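Local coordinates for protein GlcNAc-alpha-1,4-Gal-releasing endo-beta-galactosidase (Clostridium perfringens, PDB 1UPS) that releases the disaccharide GlcNAc-alpha-1,4-Gal as an endo-beta-galactosidase, probably by hydrolysing O-glycosyl bonds with a calcium-binding family 16 glycoside hydrolase domain, at residues Y292-R297 and A325-E330; H392-E397 and Y409-W414; S367-E372 and V382-P387. One frame throughout, in Å; residues are numbered along the deposited sequence.

Contact 1. Residues Y292-R297 and A325-E330; sequences YLIRNR and AKWSKE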
# COMPACT_ATOMS: atom_id res chain seq x y z
N TYR A 292 3.95 20.09 11.88
CA TYR A 292 4.09 18.97 12.82
C TYR A 292 5.06 19.26 13.94
O TYR A 292 6.11 19.90 13.74
CB TYR A 292 4.62 17.73 12.09
CG TYR A 292 3.77 17.27 10.96
CD1 TYR A 292 2.77 16.31 11.15
CD2 TYR A 292 3.98 17.77 9.66
CE1 TYR A 292 1.96 15.88 10.07
CE2 TYR A 292 3.18 17.35 8.59
CZ TYR A 292 2.18 16.41 8.81
OH TYR A 292 1.40 16.00 7.74
N LEU A 293 4.73 18.76 15.14
CA LEU A 293 5.74 18.58 16.18
C LEU A 293 6.30 17.18 15.95
O LEU A 293 5.62 16.34 15.35
CB LEU A 293 5.11 18.66 17.58
CG LEU A 293 4.43 19.98 17.96
CD1 LEU A 293 3.72 19.83 19.30
CD2 LEU A 293 5.47 21.10 18.00
N ILE A 294 7.54 16.93 16.39
CA ILE A 294 8.16 15.61 16.24
C ILE A 294 8.70 15.16 17.59
O ILE A 294 9.62 15.78 18.13
CB ILE A 294 9.30 15.65 15.18
CG1 ILE A 294 8.78 16.15 13.83
CG2 ILE A 294 9.89 14.24 15.00
CD1 ILE A 294 9.88 16.33 12.75
N ARG A 295 8.12 14.09 18.12
CA ARG A 295 8.43 13.64 19.47
C ARG A 295 9.12 12.28 19.47
O ARG A 295 8.69 11.36 18.75
CB ARG A 295 7.13 13.56 20.27
CG ARG A 295 7.32 13.30 21.77
CD ARG A 295 5.99 13.13 22.54
NE ARG A 295 6.18 13.56 23.93
CZ ARG A 295 5.29 13.42 24.92
NH1 ARG A 295 4.10 12.86 24.71
NH2 ARG A 295 5.61 13.85 26.13
N ASN A 296 10.16 12.15 20.30
CA ASN A 296 10.86 10.88 20.47
C ASN A 296 10.08 9.89 21.34
O ASN A 296 9.54 10.26 22.39
CB ASN A 296 12.24 11.12 21.11
CG ASN A 296 13.12 9.88 21.07
OD1 ASN A 296 13.20 9.11 22.04
ND2 ASN A 296 13.76 9.66 19.92
N ARG A 297 10.02 8.63 20.92
CA ARG A 297 9.27 7.65 21.70
C ARG A 297 9.88 7.36 23.08
O ARG A 297 9.18 7.27 24.10
CB ARG A 297 9.06 6.34 20.93
CG ARG A 297 8.20 5.32 21.72
CD ARG A 297 7.98 4.00 20.96
NE ARG A 297 7.01 3.15 21.65
CZ ARG A 297 6.59 1.96 21.21
NH1 ARG A 297 7.06 1.46 20.07
NH2 ARG A 297 5.68 1.28 21.93
N ALA A 325 10.03 24.54 17.00
CA ALA A 325 9.72 23.10 17.14
C ALA A 325 8.70 22.63 16.11
O ALA A 325 8.24 21.50 16.17
CB ALA A 325 9.19 22.81 18.56
N LYS A 326 8.36 23.50 15.15
CA LYS A 326 7.36 23.18 14.14
C LYS A 326 8.02 22.84 12.81
O LYS A 326 8.94 23.56 12.38
CB LYS A 326 6.35 24.32 13.99
CG LYS A 326 5.49 24.54 15.24
CD LYS A 326 4.43 25.60 14.98
CE LYS A 326 3.64 25.94 16.26
NZ LYS A 326 2.75 27.11 15.98
N TRP A 327 7.54 21.76 12.19
CA TRP A 327 8.16 21.17 10.98
C TRP A 327 7.15 20.96 9.85
O TRP A 327 5.97 20.76 10.10
CB TRP A 327 8.82 19.82 11.33
CG TRP A 327 9.81 19.94 12.44
CD1 TRP A 327 9.54 19.96 13.77
CD2 TRP A 327 11.23 20.11 12.32
NE1 TRP A 327 10.70 20.11 14.50
CE2 TRP A 327 11.75 20.21 13.63
CE3 TRP A 327 12.12 20.16 11.23
CZ2 TRP A 327 13.12 20.36 13.88
CZ3 TRP A 327 13.49 20.32 11.48
CH2 TRP A 327 13.97 20.41 12.80
N SER A 328 7.64 20.98 8.61
CA SER A 328 6.84 20.71 7.41
C SER A 328 7.45 19.51 6.72
O SER A 328 8.64 19.23 6.86
CB SER A 328 6.91 21.89 6.42
OG SER A 328 6.20 23.02 6.88
N LYS A 329 6.63 18.81 5.94
CA LYS A 329 7.12 17.76 5.06
C LYS A 329 7.00 18.15 3.60
O LYS A 329 6.05 18.82 3.18
CB LYS A 329 6.38 16.45 5.29
CG LYS A 329 6.39 15.97 6.72
CD LYS A 329 5.32 14.90 6.94
CE LYS A 329 5.85 13.54 6.62
NZ LYS A 329 4.75 12.53 6.63
N GLU A 330 7.99 17.72 2.82
CA GLU A 330 7.97 17.88 1.38
C GLU A 330 8.38 16.54 0.80
O GLU A 330 9.08 15.76 1.45
CB GLU A 330 8.93 18.97 0.94
CG GLU A 330 8.43 20.37 1.24
CD GLU A 330 9.46 21.44 0.96
OE1 GLU A 330 10.26 21.28 0.02
OE2 GLU A 330 9.45 22.46 1.67
O HOH W 1 8.88 19.17 17.55
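Strand 291-296, which opens the C-terminal region whose succession of short strands is consistent with a ricin-type beta-trefoil, meets strand 327-332 in a single antiparallel bridge. The axes of the two short strand segments run 99° apart, so the chains touch once and then splay. At the crossing Y292 and W327 form a hydrogen-bonded pair: Y292 N donates to W327 O over 2.8 Å, and W327 N donates back to Y292 O over 2.8 Å. Each N-H lies in the plane of the carbonyl it addresses. Y292 O is fringed as well by a weak C-H contact from K326 CA at 3.5 Å, and it sits at the indole edge of W327. Where a further rung would fall the chains have parted, and a water takes over, accepting from I294 N at 2.9 Å and donating to A325 O at 2.8 Å.

The side chains pack on both flanks of the bridge. I294, stretched beyond CG1, reaches across the indole at about a right angle and lays CD1 over the five-membered ring, 3.8 Å from its centroid, a CH-pi contact that suits a slim branched aliphatic chain; the indole NE1 is satisfied by L303 O. On the other flank the K329 chain crosses the Y292 side chain at about a right angle, CD coming obliquely to within 3.6 Å of CE2. A bend at chi3 (87°) carries the amine onward to E372 and Y239, so its attraction to the tyrosine ring is long and at most weak. L293 CD2 lies nearest A325 O, with A325 CB its apolar neighbour at 4.1 Å. A buried tryptophan near the start of a short strand, held by two backbone bonds and covered by an isoleucine, is consistent with a repeat-built ricin-type beta-trefoil.

Contact 2. Residues H392-E397 and Y409-W414; sequences HTESYE and YWTSQW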
# COMPACT_ATOMS: atom_id res chain seq x y z
N HIS A 392 18.02 9.11 15.16
CA HIS A 392 17.88 8.53 16.51
C HIS A 392 18.55 9.38 17.58
O HIS A 392 19.31 10.31 17.26
CB HIS A 392 18.45 7.09 16.57
CG HIS A 392 19.95 7.04 16.48
ND1 HIS A 392 20.77 7.26 17.58
CD2 HIS A 392 20.77 6.84 15.43
CE1 HIS A 392 22.03 7.18 17.20
NE2 HIS A 392 22.06 6.92 15.90
N THR A 393 18.27 9.08 18.85
CA THR A 393 19.00 9.71 19.97
C THR A 393 19.53 8.66 20.95
O THR A 393 19.39 8.80 22.16
CB THR A 393 18.16 10.80 20.74
OG1 THR A 393 17.01 10.19 21.35
CG2 THR A 393 17.58 11.85 19.78
N GLU A 394 20.13 7.60 20.42
CA GLU A 394 20.55 6.47 21.25
C GLU A 394 21.70 6.80 22.23
O GLU A 394 21.92 6.06 23.19
CB GLU A 394 20.88 5.23 20.39
CG GLU A 394 21.24 3.94 21.15
CD GLU A 394 20.20 3.45 22.16
OE1 GLU A 394 20.58 2.67 23.07
OE2 GLU A 394 19.01 3.82 22.05
N SER A 395 22.43 7.89 21.98
CA SER A 395 23.45 8.37 22.93
C SER A 395 22.88 9.38 23.94
O SER A 395 23.56 9.73 24.91
CB SER A 395 24.65 8.96 22.20
OG SER A 395 25.22 7.99 21.33
N TYR A 396 21.65 9.83 23.70
CA TYR A 396 20.96 10.78 24.60
C TYR A 396 21.84 11.99 24.94
O TYR A 396 22.01 12.34 26.12
CB TYR A 396 20.54 10.12 25.91
CG TYR A 396 19.72 8.86 25.83
CD1 TYR A 396 20.32 7.60 25.70
CD2 TYR A 396 18.32 8.91 25.91
CE1 TYR A 396 19.57 6.44 25.67
CE2 TYR A 396 17.55 7.75 25.88
CZ TYR A 396 18.18 6.52 25.76
OH TYR A 396 17.42 5.36 25.75
N GLU A 397 22.36 12.63 23.90
CA GLU A 397 23.30 13.75 24.08
C GLU A 397 22.62 15.13 24.03
O GLU A 397 23.31 16.16 24.07
CB GLU A 397 24.40 13.69 23.01
CG GLU A 397 25.32 12.48 23.15
CD GLU A 397 26.40 12.43 22.08
OE1 GLU A 397 26.31 13.18 21.08
OE2 GLU A 397 27.35 11.63 22.25
N TYR A 409 14.58 -0.10 18.44
CA TYR A 409 15.09 0.86 19.42
C TYR A 409 14.18 2.09 19.50
O TYR A 409 14.02 2.81 18.52
CB TYR A 409 16.54 1.30 19.10
CG TYR A 409 17.58 0.35 19.68
CD1 TYR A 409 17.41 -1.04 19.60
CD2 TYR A 409 18.72 0.83 20.31
CE1 TYR A 409 18.35 -1.92 20.15
CE2 TYR A 409 19.68 -0.03 20.86
CZ TYR A 409 19.48 -1.41 20.77
OH TYR A 409 20.40 -2.28 21.32
N TRP A 410 13.59 2.34 20.67
CA TRP A 410 12.64 3.44 20.80
C TRP A 410 13.28 4.83 20.62
O TRP A 410 12.59 5.78 20.26
CB TRP A 410 11.93 3.37 22.15
CG TRP A 410 10.93 2.25 22.32
CD1 TRP A 410 10.75 1.14 21.52
CD2 TRP A 410 9.98 2.13 23.37
NE1 TRP A 410 9.74 0.35 22.03
CE2 TRP A 410 9.25 0.94 23.16
CE3 TRP A 410 9.67 2.92 24.49
CZ2 TRP A 410 8.22 0.53 24.02
CZ3 TRP A 410 8.65 2.51 25.35
CH2 TRP A 410 7.94 1.32 25.11
N THR A 411 14.59 4.95 20.83
CA THR A 411 15.25 6.23 20.53
C THR A 411 15.27 6.53 19.03
O THR A 411 15.60 7.66 18.64
CB THR A 411 16.70 6.25 21.03
OG1 THR A 411 17.39 5.13 20.49
CG2 THR A 411 16.76 6.05 22.57
N SER A 412 14.97 5.54 18.20
CA SER A 412 14.89 5.77 16.75
C SER A 412 13.44 5.88 16.22
O SER A 412 13.22 5.93 15.00
CB SER A 412 15.65 4.68 15.96
OG SER A 412 14.91 3.45 15.90
N GLN A 413 12.48 5.91 17.14
CA GLN A 413 11.07 5.91 16.78
C GLN A 413 10.47 7.27 17.14
O GLN A 413 10.74 7.79 18.24
CB GLN A 413 10.33 4.78 17.51
CG GLN A 413 10.76 3.40 17.04
CD GLN A 413 9.94 2.27 17.65
OE1 GLN A 413 8.90 2.50 18.28
NE2 GLN A 413 10.41 1.03 17.47
N TRP A 414 9.69 7.82 16.21
CA TRP A 414 9.21 9.21 16.28
C TRP A 414 7.72 9.31 16.04
O TRP A 414 7.14 8.52 15.29
CB TRP A 414 9.93 10.05 15.22
CG TRP A 414 11.39 10.01 15.39
CD1 TRP A 414 12.27 9.14 14.79
CD2 TRP A 414 12.17 10.81 16.28
NE1 TRP A 414 13.55 9.38 15.22
CE2 TRP A 414 13.52 10.40 16.13
CE3 TRP A 414 11.87 11.86 17.15
CZ2 TRP A 414 14.56 11.00 16.85
CZ3 TRP A 414 12.90 12.45 17.86
CH2 TRP A 414 14.23 12.02 17.71
O HOH W 2 16.22 2.84 22.43
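The 3-10 turn 410-412 and the type I turn T393-Y396 pack tightly on one flank and open toward solvent on the other. On the buried flank T411 O receives T393 N at 3.0 Å, with the donor 44° above the carbonyl plane, and the polarised CA-H of H392 lies 3.2 Å from the same T411 O. N296 ND2 is a further donor to this oxygen from outside the two segments. The small S412 lets its CB meet H392 CB at 3.7 Å, and T393 CG2 rests at the edge of the W414 indole, 3.9 Å from CH2. The imidazole of H392, in the crowded position between N and carbonyl carbon (chi1 71°), leads away, and its ND1 accepts E394 N at 2.9 Å, almost exactly in the ring plane.

At the boundary E394, bent at chi2, offers the anti lone pair of OE2 to OG1 of the buried T411 at 2.6 Å. On the solvent side a water bridges OE2 to T411 N, Y396 meets T411 CG2 through OH and CZ, and Y409 meets the E394 carboxylate through CD2 and CE2. So short a bond, with the hydroxyl donating, suggests an ionised E394, while H392 ND1, as an acceptor, should carry no proton.

Contact 3. Residues S367-E372 and V382-P387; sequences SAQWSE and VNRWKP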
# COMPACT_ATOMS: atom_id res chain seq x y z
N SER A 367 21.13 13.15 0.57
CA SER A 367 21.43 13.24 2.01
C SER A 367 20.31 13.95 2.77
O SER A 367 20.24 13.86 4.00
CB SER A 367 22.76 13.96 2.26
OG SER A 367 22.63 15.36 2.15
N ALA A 368 19.45 14.66 2.04
CA ALA A 368 18.33 15.39 2.65
C ALA A 368 16.98 14.69 2.43
O ALA A 368 15.92 15.24 2.76
CB ALA A 368 18.28 16.83 2.13
N GLN A 369 17.02 13.48 1.90
CA GLN A 369 15.80 12.73 1.62
C GLN A 369 15.69 11.49 2.50
O GLN A 369 16.70 10.81 2.75
CB GLN A 369 15.75 12.34 0.15
CG GLN A 369 15.68 13.55 -0.77
CD GLN A 369 15.65 13.14 -2.21
OE1 GLN A 369 15.40 11.97 -2.51
NE2 GLN A 369 15.90 14.08 -3.12
N TRP A 370 14.48 11.20 2.95
CA TRP A 370 14.26 10.17 3.97
C TRP A 370 13.11 9.22 3.62
O TRP A 370 12.09 9.66 3.12
CB TRP A 370 13.98 10.86 5.32
CG TRP A 370 15.06 11.82 5.72
CD1 TRP A 370 15.11 13.16 5.44
CD2 TRP A 370 16.23 11.52 6.50
NE1 TRP A 370 16.25 13.71 5.99
CE2 TRP A 370 16.95 12.73 6.64
CE3 TRP A 370 16.74 10.35 7.09
CZ2 TRP A 370 18.17 12.80 7.34
CZ3 TRP A 370 17.94 10.42 7.79
CH2 TRP A 370 18.65 11.64 7.91
N SER A 371 13.31 7.92 3.85
CA SER A 371 12.21 6.95 3.79
C SER A 371 11.47 6.93 5.13
O SER A 371 12.10 6.90 6.18
CB SER A 371 12.75 5.55 3.51
OG SER A 371 13.41 5.49 2.26
N GLU A 372 10.14 6.96 5.08
CA GLU A 372 9.31 6.85 6.29
C GLU A 372 8.88 5.41 6.50
O GLU A 372 8.28 4.78 5.62
CB GLU A 372 8.06 7.70 6.12
CG GLU A 372 8.17 9.11 6.64
CD GLU A 372 6.91 9.90 6.34
OE1 GLU A 372 7.03 10.98 5.72
OE2 GLU A 372 5.81 9.45 6.73
N VAL A 382 14.69 6.90 7.49
CA VAL A 382 15.88 6.20 7.01
C VAL A 382 16.45 6.94 5.80
O VAL A 382 15.71 7.24 4.86
CB VAL A 382 15.56 4.74 6.66
CG1 VAL A 382 16.79 4.05 6.13
CG2 VAL A 382 15.00 3.99 7.88
N ASN A 383 17.74 7.27 5.83
CA ASN A 383 18.29 8.16 4.81
C ASN A 383 18.31 7.52 3.42
O ASN A 383 18.51 6.32 3.30
CB ASN A 383 19.70 8.61 5.22
CG ASN A 383 20.18 9.77 4.41
OD1 ASN A 383 21.01 9.61 3.51
ND2 ASN A 383 19.65 10.96 4.70
N ARG A 384 18.10 8.33 2.37
CA ARG A 384 18.16 7.79 1.00
C ARG A 384 19.62 7.58 0.55
O ARG A 384 19.97 6.52 0.00
CB ARG A 384 17.45 8.71 0.01
CG ARG A 384 17.35 8.11 -1.40
CD ARG A 384 16.91 9.10 -2.45
NE ARG A 384 16.72 8.45 -3.75
CZ ARG A 384 16.09 9.01 -4.78
NH1 ARG A 384 15.61 10.24 -4.69
NH2 ARG A 384 15.96 8.33 -5.92
N TRP A 385 20.45 8.59 0.77
CA TRP A 385 21.86 8.55 0.36
C TRP A 385 22.59 7.41 1.08
O TRP A 385 23.36 6.66 0.46
CB TRP A 385 22.53 9.88 0.69
CG TRP A 385 23.93 10.06 0.15
CD1 TRP A 385 24.44 9.60 -1.05
CD2 TRP A 385 24.99 10.76 0.80
NE1 TRP A 385 25.76 9.98 -1.17
CE2 TRP A 385 26.13 10.69 -0.05
CE3 TRP A 385 25.11 11.44 2.02
CZ2 TRP A 385 27.35 11.28 0.28
CZ3 TRP A 385 26.32 12.03 2.34
CH2 TRP A 385 27.43 11.94 1.48
N LYS A 386 22.31 7.28 2.38
CA LYS A 386 22.94 6.25 3.21
C LYS A 386 21.87 5.39 3.88
O LYS A 386 21.53 5.62 5.06
CB LYS A 386 23.86 6.88 4.26
CG LYS A 386 24.99 7.78 3.72
CD LYS A 386 26.06 7.00 2.95
CE LYS A 386 27.00 7.95 2.21
NZ LYS A 386 27.90 7.24 1.25
N PRO A 387 21.33 4.42 3.15
CA PRO A 387 20.14 3.68 3.58
C PRO A 387 20.28 2.78 4.81
O PRO A 387 19.28 2.19 5.23
CB PRO A 387 19.75 2.89 2.32
CG PRO A 387 21.00 2.72 1.59
CD PRO A 387 21.80 3.97 1.82
O HOH W 3 16.27 4.64 2.38
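The W370 indole, at the open end of the beta hairpin of strands 370-375 and 378-383, bears N383 ND2 over one face, toward the rim and 3.4 Å from CH2, with the amide plane standing at 77° to the ring; NE1 is satisfied by L347 O. At the edge of the R384 guanidinium, in its plane, Q369 OE1 accepts NH1 at 2.8 Å, although the amide itself is twisted by 41°. The same NH1 forms a salt bridge with D333, and W366 makes a cation-pi contact with the group. W385 carries K386 CE centrally over one face, while S367 CB approaches the ring obliquely.

In the hairpin S371 N donates to V382 O at 2.7 Å and V382 N donates back to S371 O, a hydrogen-bonded pair whose side chains share one face of the ribbon; W370 and N383, the adjoining non-hydrogen-bonded pair, share the other. Beyond the last rung R384 N still reaches Q369 O, at 2.9 Å. Asparagine suits position 383 because its two amide atoms do different work: ND2 donates to S367 O at 3.0 Å from above that carbonyl's plane, and OD1 accepts K386 N at 2.9 Å on a lone pair, an Asx motif that turns the departing chain. Next to V382, a water donates to N383 O at 2.9 Å and lies 3.0 Å from S371 OG.

Following the chain from its N terminus, contact 1 comes first, bringing strand 327-332 back to strand 291-296 and closing a 27-residue loop. Contact 3 follows, closing the hairpin of strands 370-375 and 378-383 across nine residues. Contact 2 then closes an 11-residue loop containing strand 401-403, folding the chain before strand 414-419 against the turn after strand 390-392. The three loops run in series, without nesting or crossing, around one probable beta-trefoil, centres 15 to 17 Å apart. Contact 1 joins the other two by polar ties: R297 NH1 to Q413 OE1 is one of those to contact 2, and a salt bridge leads to contact 3. Contacts 2 and 3 themselves stay about 7 Å apart at their nearest atoms.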